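Local coordinates for D-alanyl-D-alanine carboxypeptidase (Penicillin binding protein) family protein (PDB 6OSU) that probably removes C-terminal D-alanyl residues from sugar-peptide precursors of the cell wall, as a serine-type D-Ala-D-Ala carboxypeptidase of the penicillin-binding protein family, at residues Thr66-Ser71 with Ala180-Ser185; Thr70-Ala75 with Asn148-Ala153; Asp121-Asn126 with Lys200-Asn205; Leu132-Tyr135 with Thr139-Ala142; Phe161-Gly166 with Gly170-Thr175. All coordinates share one frame; numbering follows the deposited sequence.

Contact 1 of 5, residues Thr66-Ser71 with Ala180-Ser185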
# COMPACT_ATOMS: atom_id res chain seq x y z
N THR A 66 7.17 -6.99 -9.39
CA THR A 66 8.60 -6.88 -9.18
C THR A 66 9.07 -5.43 -9.30
O THR A 66 9.92 -4.98 -8.52
CB THR A 66 9.35 -7.76 -10.19
OG1 THR A 66 8.90 -9.12 -10.08
CG2 THR A 66 10.85 -7.70 -9.96
N LYS A 67 8.51 -4.69 -10.26
CA LYS A 67 8.92 -3.31 -10.49
C LYS A 67 8.69 -2.41 -9.28
O LYS A 67 9.31 -1.34 -9.19
CB LYS A 67 8.19 -2.73 -11.70
CG LYS A 67 8.57 -3.34 -13.04
CD LYS A 67 7.96 -2.56 -14.19
CE LYS A 67 8.42 -3.08 -15.54
NZ LYS A 67 7.91 -4.45 -15.85
N ILE A 68 7.82 -2.81 -8.35
CA ILE A 68 7.63 -2.02 -7.14
C ILE A 68 8.89 -2.03 -6.30
O ILE A 68 9.30 -1.00 -5.75
CB ILE A 68 6.41 -2.52 -6.35
CG1 ILE A 68 5.14 -2.40 -7.18
CG2 ILE A 68 6.27 -1.74 -5.05
CD1 ILE A 68 3.93 -3.00 -6.51
N MET A 69 9.52 -3.21 -6.16
CA MET A 69 10.77 -3.29 -5.41
C MET A 69 11.87 -2.50 -6.10
O MET A 69 12.65 -1.80 -5.44
CB MET A 69 11.19 -4.74 -5.23
CG MET A 69 12.57 -4.89 -4.60
SD MET A 69 12.63 -4.13 -2.96
CE MET A 69 11.91 -5.43 -1.96
N THR A 70 11.96 -2.59 -7.43
CA THR A 70 12.95 -1.81 -8.16
C THR A 70 12.72 -0.32 -7.93
O THR A 70 13.66 0.42 -7.62
CB THR A 70 12.90 -2.14 -9.65
OG1 THR A 70 13.15 -3.54 -9.83
CG2 THR A 70 13.96 -1.35 -10.41
N SER A 71 11.47 0.12 -8.04
CA SER A 71 11.14 1.52 -7.75
C SER A 71 11.40 1.85 -6.29
O SER A 71 11.81 2.97 -5.96
CB SER A 71 9.69 1.80 -8.12
OG SER A 71 9.34 3.13 -7.79
N ALA A 180 1.89 -6.51 0.19
CA ALA A 180 1.26 -5.48 1.00
C ALA A 180 2.27 -4.87 1.97
O ALA A 180 2.24 -3.66 2.23
CB ALA A 180 0.06 -6.05 1.75
N LEU A 181 3.16 -5.69 2.52
CA LEU A 181 4.22 -5.15 3.38
C LEU A 181 5.11 -4.19 2.60
O LEU A 181 5.44 -3.10 3.10
CB LEU A 181 5.04 -6.30 3.97
CG LEU A 181 4.34 -7.15 5.04
CD1 LEU A 181 5.13 -8.42 5.32
CD2 LEU A 181 4.14 -6.35 6.32
N LEU A 182 5.49 -4.56 1.38
CA LEU A 182 6.31 -3.68 0.55
C LEU A 182 5.59 -2.36 0.28
O LEU A 182 6.17 -1.28 0.43
CB LEU A 182 6.67 -4.38 -0.75
CG LEU A 182 7.42 -3.54 -1.79
CD1 LEU A 182 8.70 -3.00 -1.19
CD2 LEU A 182 7.70 -4.36 -3.04
N ALA A 183 4.31 -2.44 -0.11
CA ALA A 183 3.56 -1.23 -0.43
C ALA A 183 3.47 -0.31 0.79
O ALA A 183 3.69 0.90 0.68
CB ALA A 183 2.17 -1.59 -0.94
N ARG A 184 3.13 -0.87 1.95
CA ARG A 184 3.03 -0.05 3.16
C ARG A 184 4.34 0.65 3.47
O ARG A 184 4.35 1.84 3.81
CB ARG A 184 2.59 -0.92 4.35
CG ARG A 184 2.36 -0.14 5.63
CD ARG A 184 1.87 -1.05 6.75
NE ARG A 184 1.50 -0.29 7.95
CZ ARG A 184 2.12 -0.40 9.12
NH1 ARG A 184 3.14 -1.24 9.27
NH2 ARG A 184 1.71 0.33 10.15
N SER A 185 5.46 -0.06 3.36
CA SER A 185 6.76 0.57 3.56
C SER A 185 7.00 1.68 2.54
O SER A 185 7.55 2.74 2.87
CB SER A 185 7.87 -0.49 3.48
OG SER A 185 9.14 0.09 3.68

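Contact 2 of 5, residues Thr70-Ala75 with Asn148-Ala153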
# COMPACT_ATOMS: atom_id res chain seq x y z
N THR A 70 11.96 -2.59 -7.43
CA THR A 70 12.95 -1.81 -8.16
C THR A 70 12.72 -0.32 -7.93
O THR A 70 13.66 0.42 -7.62
CB THR A 70 12.90 -2.14 -9.65
OG1 THR A 70 13.15 -3.54 -9.83
CG2 THR A 70 13.96 -1.35 -10.41
N SER A 71 11.47 0.12 -8.04
CA SER A 71 11.14 1.52 -7.75
C SER A 71 11.40 1.85 -6.29
O SER A 71 11.81 2.97 -5.96
CB SER A 71 9.69 1.80 -8.12
OG SER A 71 9.34 3.13 -7.79
N TYR A 72 11.15 0.89 -5.39
CA TYR A 72 11.42 1.10 -3.97
C TYR A 72 12.89 1.43 -3.74
O TYR A 72 13.23 2.37 -3.01
CB TYR A 72 11.02 -0.16 -3.18
CG TYR A 72 11.16 -0.05 -1.68
CD1 TYR A 72 10.05 0.26 -0.89
CD2 TYR A 72 12.37 -0.28 -1.05
CE1 TYR A 72 10.16 0.35 0.48
CE2 TYR A 72 12.49 -0.19 0.33
CZ TYR A 72 11.38 0.12 1.09
OH TYR A 72 11.50 0.21 2.45
N ILE A 73 13.79 0.67 -4.36
CA ILE A 73 15.22 0.90 -4.18
C ILE A 73 15.64 2.23 -4.80
O ILE A 73 16.51 2.93 -4.27
CB ILE A 73 16.01 -0.29 -4.74
CG1 ILE A 73 15.81 -1.52 -3.85
CG2 ILE A 73 17.47 0.06 -4.90
CD1 ILE A 73 16.35 -2.80 -4.44
N VAL A 74 15.02 2.60 -5.93
CA VAL A 74 15.33 3.88 -6.57
C VAL A 74 14.99 5.03 -5.64
O VAL A 74 15.77 5.98 -5.48
CB VAL A 74 14.60 4.00 -7.91
CG1 VAL A 74 14.78 5.41 -8.50
CG2 VAL A 74 15.08 2.94 -8.89
N ALA A 75 13.81 4.98 -5.01
CA ALA A 75 13.42 6.04 -4.08
C ALA A 75 14.39 6.11 -2.90
O ALA A 75 14.74 7.20 -2.44
CB ALA A 75 11.99 5.81 -3.58
N ASN A 148 16.72 -8.70 -3.37
CA ASN A 148 16.42 -9.80 -2.45
C ASN A 148 16.89 -9.49 -1.03
O ASN A 148 16.25 -9.91 -0.06
CB ASN A 148 17.05 -11.09 -2.97
CG ASN A 148 16.35 -11.61 -4.21
OD1 ASN A 148 15.12 -11.53 -4.33
ND2 ASN A 148 17.12 -12.13 -5.15
N GLN A 149 17.99 -8.74 -0.88
CA GLN A 149 18.40 -8.29 0.45
C GLN A 149 17.40 -7.31 1.03
O GLN A 149 17.02 -7.40 2.20
CB GLN A 149 19.78 -7.65 0.39
CG GLN A 149 20.91 -8.58 0.04
CD GLN A 149 22.20 -7.83 -0.24
OE1 GLN A 149 22.99 -8.23 -1.10
NE2 GLN A 149 22.41 -6.73 0.47
N THR A 150 16.96 -6.34 0.21
CA THR A 150 15.99 -5.37 0.68
C THR A 150 14.68 -6.04 1.07
O THR A 150 14.04 -5.65 2.05
CB THR A 150 15.75 -4.31 -0.41
OG1 THR A 150 16.99 -3.64 -0.69
CG2 THR A 150 14.72 -3.29 0.04
N ALA A 151 14.28 -7.08 0.33
CA ALA A 151 13.06 -7.80 0.66
C ALA A 151 13.17 -8.45 2.04
O ALA A 151 12.23 -8.39 2.83
CB ALA A 151 12.75 -8.84 -0.41
N LYS A 152 14.31 -9.08 2.33
CA LYS A 152 14.52 -9.66 3.66
C LYS A 152 14.46 -8.59 4.74
O LYS A 152 13.93 -8.82 5.83
CB LYS A 152 15.86 -10.40 3.72
CG LYS A 152 16.01 -11.55 2.74
CD LYS A 152 15.24 -12.79 3.17
CE LYS A 152 15.50 -13.95 2.22
NZ LYS A 152 14.81 -15.21 2.64
N ALA A 153 15.01 -7.40 4.45
CA ALA A 153 15.05 -6.34 5.46
C ALA A 153 13.67 -5.78 5.75
O ALA A 153 13.39 -5.40 6.90
CB ALA A 153 15.99 -5.23 5.00

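Contact 3 of 5, residues Asp121-Asn126 with Lys200-Asn205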
# COMPACT_ATOMS: atom_id res chain seq x y z
N ASP A 121 6.84 3.09 -13.46
CA ASP A 121 5.65 2.99 -12.62
C ASP A 121 4.36 3.10 -13.42
O ASP A 121 3.40 2.36 -13.17
CB ASP A 121 5.68 4.07 -11.54
CG ASP A 121 6.84 3.92 -10.58
OD1 ASP A 121 7.43 2.81 -10.52
OD2 ASP A 121 7.15 4.90 -9.88
N VAL A 122 4.31 4.01 -14.38
CA VAL A 122 3.06 4.34 -15.07
C VAL A 122 2.87 3.47 -16.31
O VAL A 122 1.77 3.01 -16.59
CB VAL A 122 3.05 5.83 -15.44
CG1 VAL A 122 1.76 6.20 -16.16
CG2 VAL A 122 3.25 6.68 -14.19
N VAL A 123 3.95 3.25 -17.05
CA VAL A 123 3.90 2.54 -18.32
C VAL A 123 4.41 1.10 -18.19
O VAL A 123 4.20 0.29 -19.10
CB VAL A 123 4.68 3.35 -19.39
CG1 VAL A 123 5.22 2.48 -20.54
CG2 VAL A 123 3.79 4.45 -19.94
N SER A 124 5.03 0.76 -17.06
CA SER A 124 5.60 -0.57 -16.83
C SER A 124 6.69 -0.89 -17.85
O SER A 124 6.84 -2.03 -18.29
CB SER A 124 4.51 -1.65 -16.84
OG SER A 124 4.91 -2.78 -16.10
N GLY A 125 7.46 0.13 -18.22
CA GLY A 125 8.47 -0.02 -19.26
C GLY A 125 9.64 -0.85 -18.76
O GLY A 125 10.28 -0.50 -17.76
N ASN A 126 9.94 -1.95 -19.46
CA ASN A 126 11.06 -2.78 -19.04
C ASN A 126 12.40 -2.12 -19.36
O ASN A 126 13.36 -2.27 -18.60
CB ASN A 126 10.96 -4.16 -19.71
CG ASN A 126 9.73 -4.92 -19.27
OD1 ASN A 126 9.39 -4.94 -18.09
ND2 ASN A 126 9.05 -5.55 -20.22
N LYS A 200 -1.89 9.67 -14.57
CA LYS A 200 -2.86 9.05 -15.46
C LYS A 200 -2.21 8.46 -16.70
O LYS A 200 -2.72 7.49 -17.27
CB LYS A 200 -3.93 10.07 -15.86
CG LYS A 200 -4.62 10.76 -14.69
CD LYS A 200 -5.62 9.83 -14.00
CE LYS A 200 -5.26 9.64 -12.53
NZ LYS A 200 -5.06 10.94 -11.83
N GLY A 201 -1.09 9.02 -17.13
CA GLY A 201 -0.42 8.52 -18.32
C GLY A 201 0.92 9.18 -18.52
O GLY A 201 1.41 9.92 -17.65
N LEU A 202 1.52 8.92 -19.68
CA LEU A 202 2.84 9.44 -20.02
C LEU A 202 2.82 9.98 -21.44
O LEU A 202 2.56 9.23 -22.39
CB LEU A 202 3.91 8.35 -19.88
CG LEU A 202 5.30 8.70 -20.39
CD1 LEU A 202 5.88 9.90 -19.64
CD2 LEU A 202 6.24 7.51 -20.30
N VAL A 203 3.08 11.27 -21.58
CA VAL A 203 3.27 11.92 -22.88
C VAL A 203 4.77 12.01 -23.11
O VAL A 203 5.45 12.81 -22.45
CB VAL A 203 2.60 13.30 -22.92
CG1 VAL A 203 2.73 13.90 -24.32
CG2 VAL A 203 1.15 13.21 -22.49
N TRP A 204 5.28 11.21 -24.04
CA TRP A 204 6.72 10.97 -24.17
C TRP A 204 7.20 11.41 -25.55
O TRP A 204 6.73 10.89 -26.57
CB TRP A 204 7.02 9.49 -23.93
CG TRP A 204 8.43 9.07 -24.20
CD1 TRP A 204 8.86 8.29 -25.24
CD2 TRP A 204 9.59 9.37 -23.42
NE1 TRP A 204 10.22 8.09 -25.16
CE2 TRP A 204 10.69 8.75 -24.05
CE3 TRP A 204 9.81 10.11 -22.26
CZ2 TRP A 204 11.99 8.85 -23.56
CZ3 TRP A 204 11.10 10.21 -21.77
CH2 TRP A 204 12.18 9.58 -22.42
N ASN A 205 8.12 12.37 -25.57
CA ASN A 205 8.77 12.81 -26.81
C ASN A 205 9.95 11.88 -27.07
O ASN A 205 11.01 12.04 -26.47
CB ASN A 205 9.21 14.26 -26.71
CG ASN A 205 9.68 14.83 -28.04
OD1 ASN A 205 10.10 14.10 -28.93
ND2 ASN A 205 9.60 16.16 -28.18

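Contact 4 of 5, residues Leu132-Tyr135 with Thr139-Ala142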
# COMPACT_ATOMS: atom_id res chain seq x y z
N LEU A 132 17.56 1.80 -15.00
CA LEU A 132 17.78 2.18 -13.61
C LEU A 132 18.58 1.11 -12.87
O LEU A 132 19.46 1.44 -12.06
CB LEU A 132 16.45 2.43 -12.91
CG LEU A 132 15.71 3.71 -13.28
CD1 LEU A 132 14.26 3.65 -12.80
CD2 LEU A 132 16.42 4.92 -12.71
N ALA A 133 18.29 -0.16 -13.14
CA ALA A 133 18.96 -1.25 -12.43
C ALA A 133 20.44 -1.30 -12.77
O ALA A 133 21.29 -1.43 -11.88
CB ALA A 133 18.28 -2.58 -12.75
N GLU A 134 20.78 -1.20 -14.06
CA GLU A 134 22.18 -1.22 -14.46
C GLU A 134 22.97 -0.08 -13.82
O GLU A 134 24.15 -0.25 -13.50
CB GLU A 134 22.29 -1.13 -15.99
CG GLU A 134 21.81 -2.36 -16.74
CD GLU A 134 22.03 -2.25 -18.24
OE1 GLU A 134 21.78 -1.17 -18.81
OE2 GLU A 134 22.47 -3.25 -18.85
N TYR A 135 22.33 1.07 -13.61
CA TYR A 135 23.04 2.23 -13.08
C TYR A 135 23.29 2.09 -11.58
O TYR A 135 24.40 2.37 -11.09
CB TYR A 135 22.26 3.51 -13.38
CG TYR A 135 22.99 4.77 -12.99
CD1 TYR A 135 23.85 5.40 -13.88
CD2 TYR A 135 22.83 5.33 -11.73
CE1 TYR A 135 24.52 6.55 -13.53
CE2 TYR A 135 23.50 6.48 -11.37
CZ TYR A 135 24.35 7.09 -12.27
OH TYR A 135 25.02 8.24 -11.92
N THR A 139 25.44 -4.39 -12.74
CA THR A 139 24.74 -5.36 -13.56
C THR A 139 23.32 -5.54 -13.04
O THR A 139 23.00 -5.16 -11.91
CB THR A 139 25.47 -6.71 -13.56
OG1 THR A 139 25.49 -7.25 -12.23
CG2 THR A 139 26.89 -6.55 -14.07
N THR A 140 22.47 -6.12 -13.88
CA THR A 140 21.12 -6.45 -13.42
C THR A 140 21.15 -7.56 -12.38
O THR A 140 20.31 -7.57 -11.47
CB THR A 140 20.23 -6.84 -14.60
OG1 THR A 140 20.80 -7.96 -15.29
CG2 THR A 140 20.09 -5.68 -15.58
N GLN A 141 22.10 -8.49 -12.49
CA GLN A 141 22.21 -9.56 -11.50
C GLN A 141 22.53 -9.00 -10.12
O GLN A 141 21.90 -9.38 -9.12
CB GLN A 141 23.28 -10.57 -11.92
CG GLN A 141 22.90 -11.45 -13.11
CD GLN A 141 23.26 -10.81 -14.44
OE1 GLN A 141 23.64 -9.64 -14.50
NE2 GLN A 141 23.15 -11.59 -15.51
N ALA A 142 23.51 -8.10 -10.04
CA ALA A 142 23.84 -7.47 -8.76
C ALA A 142 22.65 -6.71 -8.20
O ALA A 142 22.40 -6.72 -6.99
CB ALA A 142 25.04 -6.55 -8.93

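Contact 5 of 5, residues Phe161-Gly166 with Gly170-Thr175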
# COMPACT_ATOMS: atom_id res chain seq x y z
N PHE A 161 13.08 -12.53 -6.05
CA PHE A 161 13.07 -11.97 -7.39
C PHE A 161 14.19 -12.57 -8.23
O PHE A 161 15.29 -12.81 -7.73
CB PHE A 161 13.21 -10.45 -7.33
CG PHE A 161 12.09 -9.77 -6.59
CD1 PHE A 161 10.81 -9.74 -7.12
CD2 PHE A 161 12.32 -9.16 -5.37
CE1 PHE A 161 9.78 -9.11 -6.45
CE2 PHE A 161 11.29 -8.53 -4.70
CZ PHE A 161 10.02 -8.50 -5.24
N ALA A 162 13.89 -12.83 -9.50
CA ALA A 162 14.87 -13.36 -10.43
C ALA A 162 15.47 -12.29 -11.33
O ALA A 162 16.50 -12.54 -11.96
CB ALA A 162 14.26 -14.45 -11.31
N ASN A 163 14.85 -11.11 -11.38
CA ASN A 163 15.29 -10.03 -12.25
C ASN A 163 14.61 -8.75 -11.79
O ASN A 163 13.73 -8.78 -10.93
CB ASN A 163 14.98 -10.34 -13.73
CG ASN A 163 13.54 -10.71 -13.97
OD1 ASN A 163 12.63 -10.11 -13.39
ND2 ASN A 163 13.31 -11.70 -14.82
N PRO A 164 15.01 -7.59 -12.34
CA PRO A 164 14.43 -6.32 -11.86
C PRO A 164 13.07 -5.96 -12.44
O PRO A 164 12.43 -5.04 -11.91
CB PRO A 164 15.48 -5.27 -12.29
CG PRO A 164 16.73 -6.05 -12.56
CD PRO A 164 16.26 -7.36 -13.09
N ASP A 165 12.60 -6.62 -13.50
CA ASP A 165 11.40 -6.15 -14.19
C ASP A 165 10.24 -7.12 -14.16
O ASP A 165 9.14 -6.76 -14.61
CB ASP A 165 11.73 -5.79 -15.64
CG ASP A 165 12.50 -6.87 -16.36
OD1 ASP A 165 12.76 -7.93 -15.76
OD2 ASP A 165 12.85 -6.65 -17.54
N GLY A 166 10.41 -8.34 -13.64
CA GLY A 166 9.32 -9.27 -13.52
C GLY A 166 9.05 -10.11 -14.75
O GLY A 166 7.98 -10.74 -14.83
N GLY A 170 13.41 -18.43 -14.36
CA GLY A 170 14.13 -18.60 -13.11
C GLY A 170 13.21 -18.72 -11.91
O GLY A 170 11.99 -18.57 -12.06
N GLU A 171 13.76 -18.99 -10.73
CA GLU A 171 12.94 -19.04 -9.53
C GLU A 171 12.47 -17.64 -9.17
O GLU A 171 13.28 -16.71 -9.09
CB GLU A 171 13.72 -19.66 -8.37
CG GLU A 171 12.91 -19.79 -7.08
CD GLU A 171 13.65 -20.54 -5.99
OE1 GLU A 171 13.01 -21.33 -5.25
OE2 GLU A 171 14.88 -20.35 -5.88
N GLN A 172 11.17 -17.49 -8.95
CA GLN A 172 10.55 -16.17 -8.93
C GLN A 172 9.21 -16.29 -8.22
O GLN A 172 8.31 -16.97 -8.72
CB GLN A 172 10.38 -15.67 -10.36
CG GLN A 172 10.10 -14.20 -10.53
CD GLN A 172 9.89 -13.82 -11.99
OE1 GLN A 172 8.98 -13.06 -12.32
NE2 GLN A 172 10.73 -14.36 -12.86
N TYR A 173 9.06 -15.63 -7.07
CA TYR A 173 7.80 -15.71 -6.35
C TYR A 173 7.67 -14.58 -5.34
O TYR A 173 8.66 -13.95 -4.96
CB TYR A 173 7.62 -17.06 -5.65
CG TYR A 173 8.73 -17.41 -4.68
CD1 TYR A 173 8.74 -16.89 -3.39
CD2 TYR A 173 9.75 -18.27 -5.06
CE1 TYR A 173 9.76 -17.21 -2.51
CE2 TYR A 173 10.76 -18.59 -4.18
CZ TYR A 173 10.76 -18.06 -2.90
OH TYR A 173 11.77 -18.39 -2.03
N THR A 174 6.43 -14.34 -4.93
CA THR A 174 6.11 -13.47 -3.82
C THR A 174 4.75 -13.91 -3.28
O THR A 174 4.18 -14.91 -3.73
CB THR A 174 6.09 -11.99 -4.23
OG1 THR A 174 5.85 -11.19 -3.07
CG2 THR A 174 4.99 -11.73 -5.25
N THR A 175 4.23 -13.16 -2.30
CA THR A 175 2.92 -13.43 -1.74
C THR A 175 2.14 -12.13 -1.64
O THR A 175 2.72 -11.04 -1.68
CB THR A 175 3.00 -14.10 -0.35
OG1 THR A 175 3.44 -13.15 0.62
CG2 THR A 175 3.95 -15.29 -0.37

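Contact 1 of 5, residues Thr66-Ser71 with Ala180-Ser185
M69 and L182 mark the nearest backbone approach of the two helical segments, their CA atoms 7.5 Å apart, with I68 and A183 next in the register. That spacing leaves room for side chains between the helices, and L182 supplies the largest share, 75 of the 158 Å² buried between the segments. Its CB points at helix 66-79, and CG sits anti to the backbone N (chi1 174°), which carries its two methyls onto the neighbouring helix. One prong, L182 CD2, settles at the step between I68 and M69. It lies 3.6 Å from I68 CG2, and the same methyl is 3.8 Å from the backbone N of M69, so it packs on a side chain and on the helix backbone together. I68 answers with its branch methyl CG2 rather than with the longer CG1-CD1 arm. The second prong meets M69, whose chain bends at chi2 (60°) and chi3 (81°) and so carries CE to 4.1 Å from L182 CD1, the two side chains crossing at about a right angle. Around them M156 packs on both M69 and L182, while I68 also touches M277 and K278 of strand 274-282. K67, the predicted proton acceptor of the SxxK motif, takes no part; its NZ is hydrogen-bonded to S64 OG. Within these segments the helices thus meet by dispersion between buried apolar groups, without directional bonds, on the helix that carries K67.

Contact 2 of 5, residues Thr70-Ala75 with Asn148-Ala153
T150 on helix 140-154 packs against Y72 and I73 on helix 66-79, a helix-helix contact in the all-helical region of the penicillin-binding protein and beta-lactamase fold, whose SxxK lysine lies at the start of helix 66-79. The backbones stay well separated, CA of I73 being 8.0 Å from CA of T150, and the contact is small, 109 Å² in all, of which T150 contributes 58 Å². Apolar packing comes first. In T150, OG1 lies anti to the carbonyl carbon (chi1 -61°), which leaves the methyl anti to the backbone N and directed toward the tyrosine, approaching the ring obliquely with T150 CG2 3.8 Å from Y72 CE2; ring atom CD2 of Y72 is only slightly farther from that methyl. M69, one helical turn before I73, adds to the same patch, its SD lying 3.8 Å from T150 CG2. A mixed contact follows: the hydroxyl side of T150 faces I73, with OG1 3.9 Å from I73 CD1, the far end of the isoleucine's longer arm. This is van der Waals contact, and the threonine oxygen finds its polar partner within its own helix, in a hydrogen bond with the carbonyl O of L146 four residues back. The hydroxyl can therefore sit beside a hydrocarbon without going unbonded. Polar and aromatic anchoring lies beyond the two segments. F190 meets the Y72 ring edge-to-face, and the far end of that ring is tied to helix 176-189 by a hydrogen bond between Y72 OH and S185 OG.

Contact 3 of 5, residues Asp121-Asn126 with Lys200-Asn205
V123 and L202 meet at about a right angle where the end of helix 113-123 abuts strand 201-205, the middle strand of a three-stranded antiparallel sheet; just past the helix, S124 and N126 fit the SxN motif of penicillin-binding proteins. The valine extends CG2, the methyl anti to its carbonyl carbon, across the leucine chain and touches it at two levels: V123 CG2 is 3.9 Å from L202 CB and equally 3.9 Å from L202 CD2. One methyl thus bears on both the root and one tip of the leucine, whose CG is anti to the backbone N (chi1 172°). V122 uses its other branch, CG1, and lays it on the strand backbone, 3.8 Å from G201 CA, where the glycine has no side chain and any CB would be directed away from the valine. The CA atoms of V122 and G201 are 6.3 Å apart here. The two segments together bury 141 Å². On its sheet side, L202 is fixed by backbone bonding to Q261, a residue of strand 258-262 on which V123 also packs. The chain then leaves the helix at S124, which has positive phi (61°), and G125 occupies the N-cap position of the next helix. That bend puts the predicted catalytic S124 among other active-site groups: its OG is hydrogen-bonded to S64 OG and K278 NZ, and only weakly to K67 NZ. Two residues on, the side-chain oxygen OD1 of N126 is hydrogen-bonded to K67 NZ.

Contact 4 of 5, residues Leu132-Tyr135 with Thr139-Ala142
E134 and T140 touch through hydrocarbon alone, E134 CG lying 3.9 Å from T140 CG2, with the two side chains side by side and pointing the same way. Next to them the backbones are close, as the short link between consecutive helices demands: the CA atoms of E134 and T139 are 5.0 Å apart. Closeness does not bring bonding, since E134 O and T139 N are 4.4 Å apart, too far for a hydrogen bond. The whole interface buries 145 Å², and A133, whose CB points toward the second segment, contributes to it. One shell out, polar groups lie behind both partners. The carboxylate of E134, at the end of a chain extended beyond CG, is held by two bonds, OE1 to S92 OG and OE2 to N94 ND2; these probably help hold the chain in the pose that lays CG beside T140. On the other segment T139 is the N-cap of helix 140-154. Its OG1 lies between the backbone N and the carbonyl carbon (chi1 62°), from where it accepts a hydrogen bond from A142 N at 3.1 Å, nearly straight at 166° about the hydrogen. This capping bond satisfies a backbone N-H of the first turn, which has no helical carbonyl ahead of it, and marks the start of the helix. Beyond, P164 packs on both A133 and T140 and so backs the helix pair. Helix 126-137 also rests through L132 on L116, V117 and M120 of helix 113-123, while L132 and Y135 touch I89 of strand 88-90, Y135 also P90.

Contact 5 of 5, residues Phe161-Gly166 with Gly170-Thr175
An Asx motif, N163 to G166, shapes the loop between helices 140-154 and 176-189 where A162 and Q172 bring its two arms together beside the predicted active site. N163 has chi1 53°, with CG between its backbone N and carbonyl carbon, and in this pose OD1 accepts from G166 N at 2.9 Å. That bond is bent, 142° about the hydrogen, and the donor is tilted 31° out of the carbonyl plane. Across the loop, the CA atoms of F161 and Q172 come within 5.1 Å. The A162 methyl points at the opposite arm and sits 3.3 Å from E171 O, while Q172 stretches an extended chain past it, its NE2 3.9 Å from A162 CB. At the tip of that chain the two side-chain amides meet at an angle, with Q172 NE2 and N163 ND2 both hydrogen-bonded to L167 O. The shared acceptor is consistent with the closeness of the two NH2 groups. Backbone pairing of Y173 with H160 further fastens the second arm. The first arm reaches helix 66-79, which carries the predicted proton acceptor, by two carbonyls: P164 O bonds T70 OG1, and D165 O takes a bond from K67 NZ. The second amide atom, Q172 OE1, lies 3.6 Å from G166 O, a contact between two acceptors and not a bond.

In the fold
Contacts 1 and 2 are buried helix packing and share helix 66-79, which packs against both helix 176-189 and helix 140-154, themselves in contact; M69 and Y72 each reach into both. Contact 3 is likewise buried but joins a helix end to a strand, about 18 Å centre to centre from contact 1, and the two meet through K67 and N126. Contacts 4 and 5 lie nearer the surface, link segments close in sequence, and depend more on polar positioning by a helix cap and an Asx motif. P164 of contact 5 joins it to contact 4. Contacts 1, 3 and 5 converge on K67, where apolar packing gives way to hydrogen bonding.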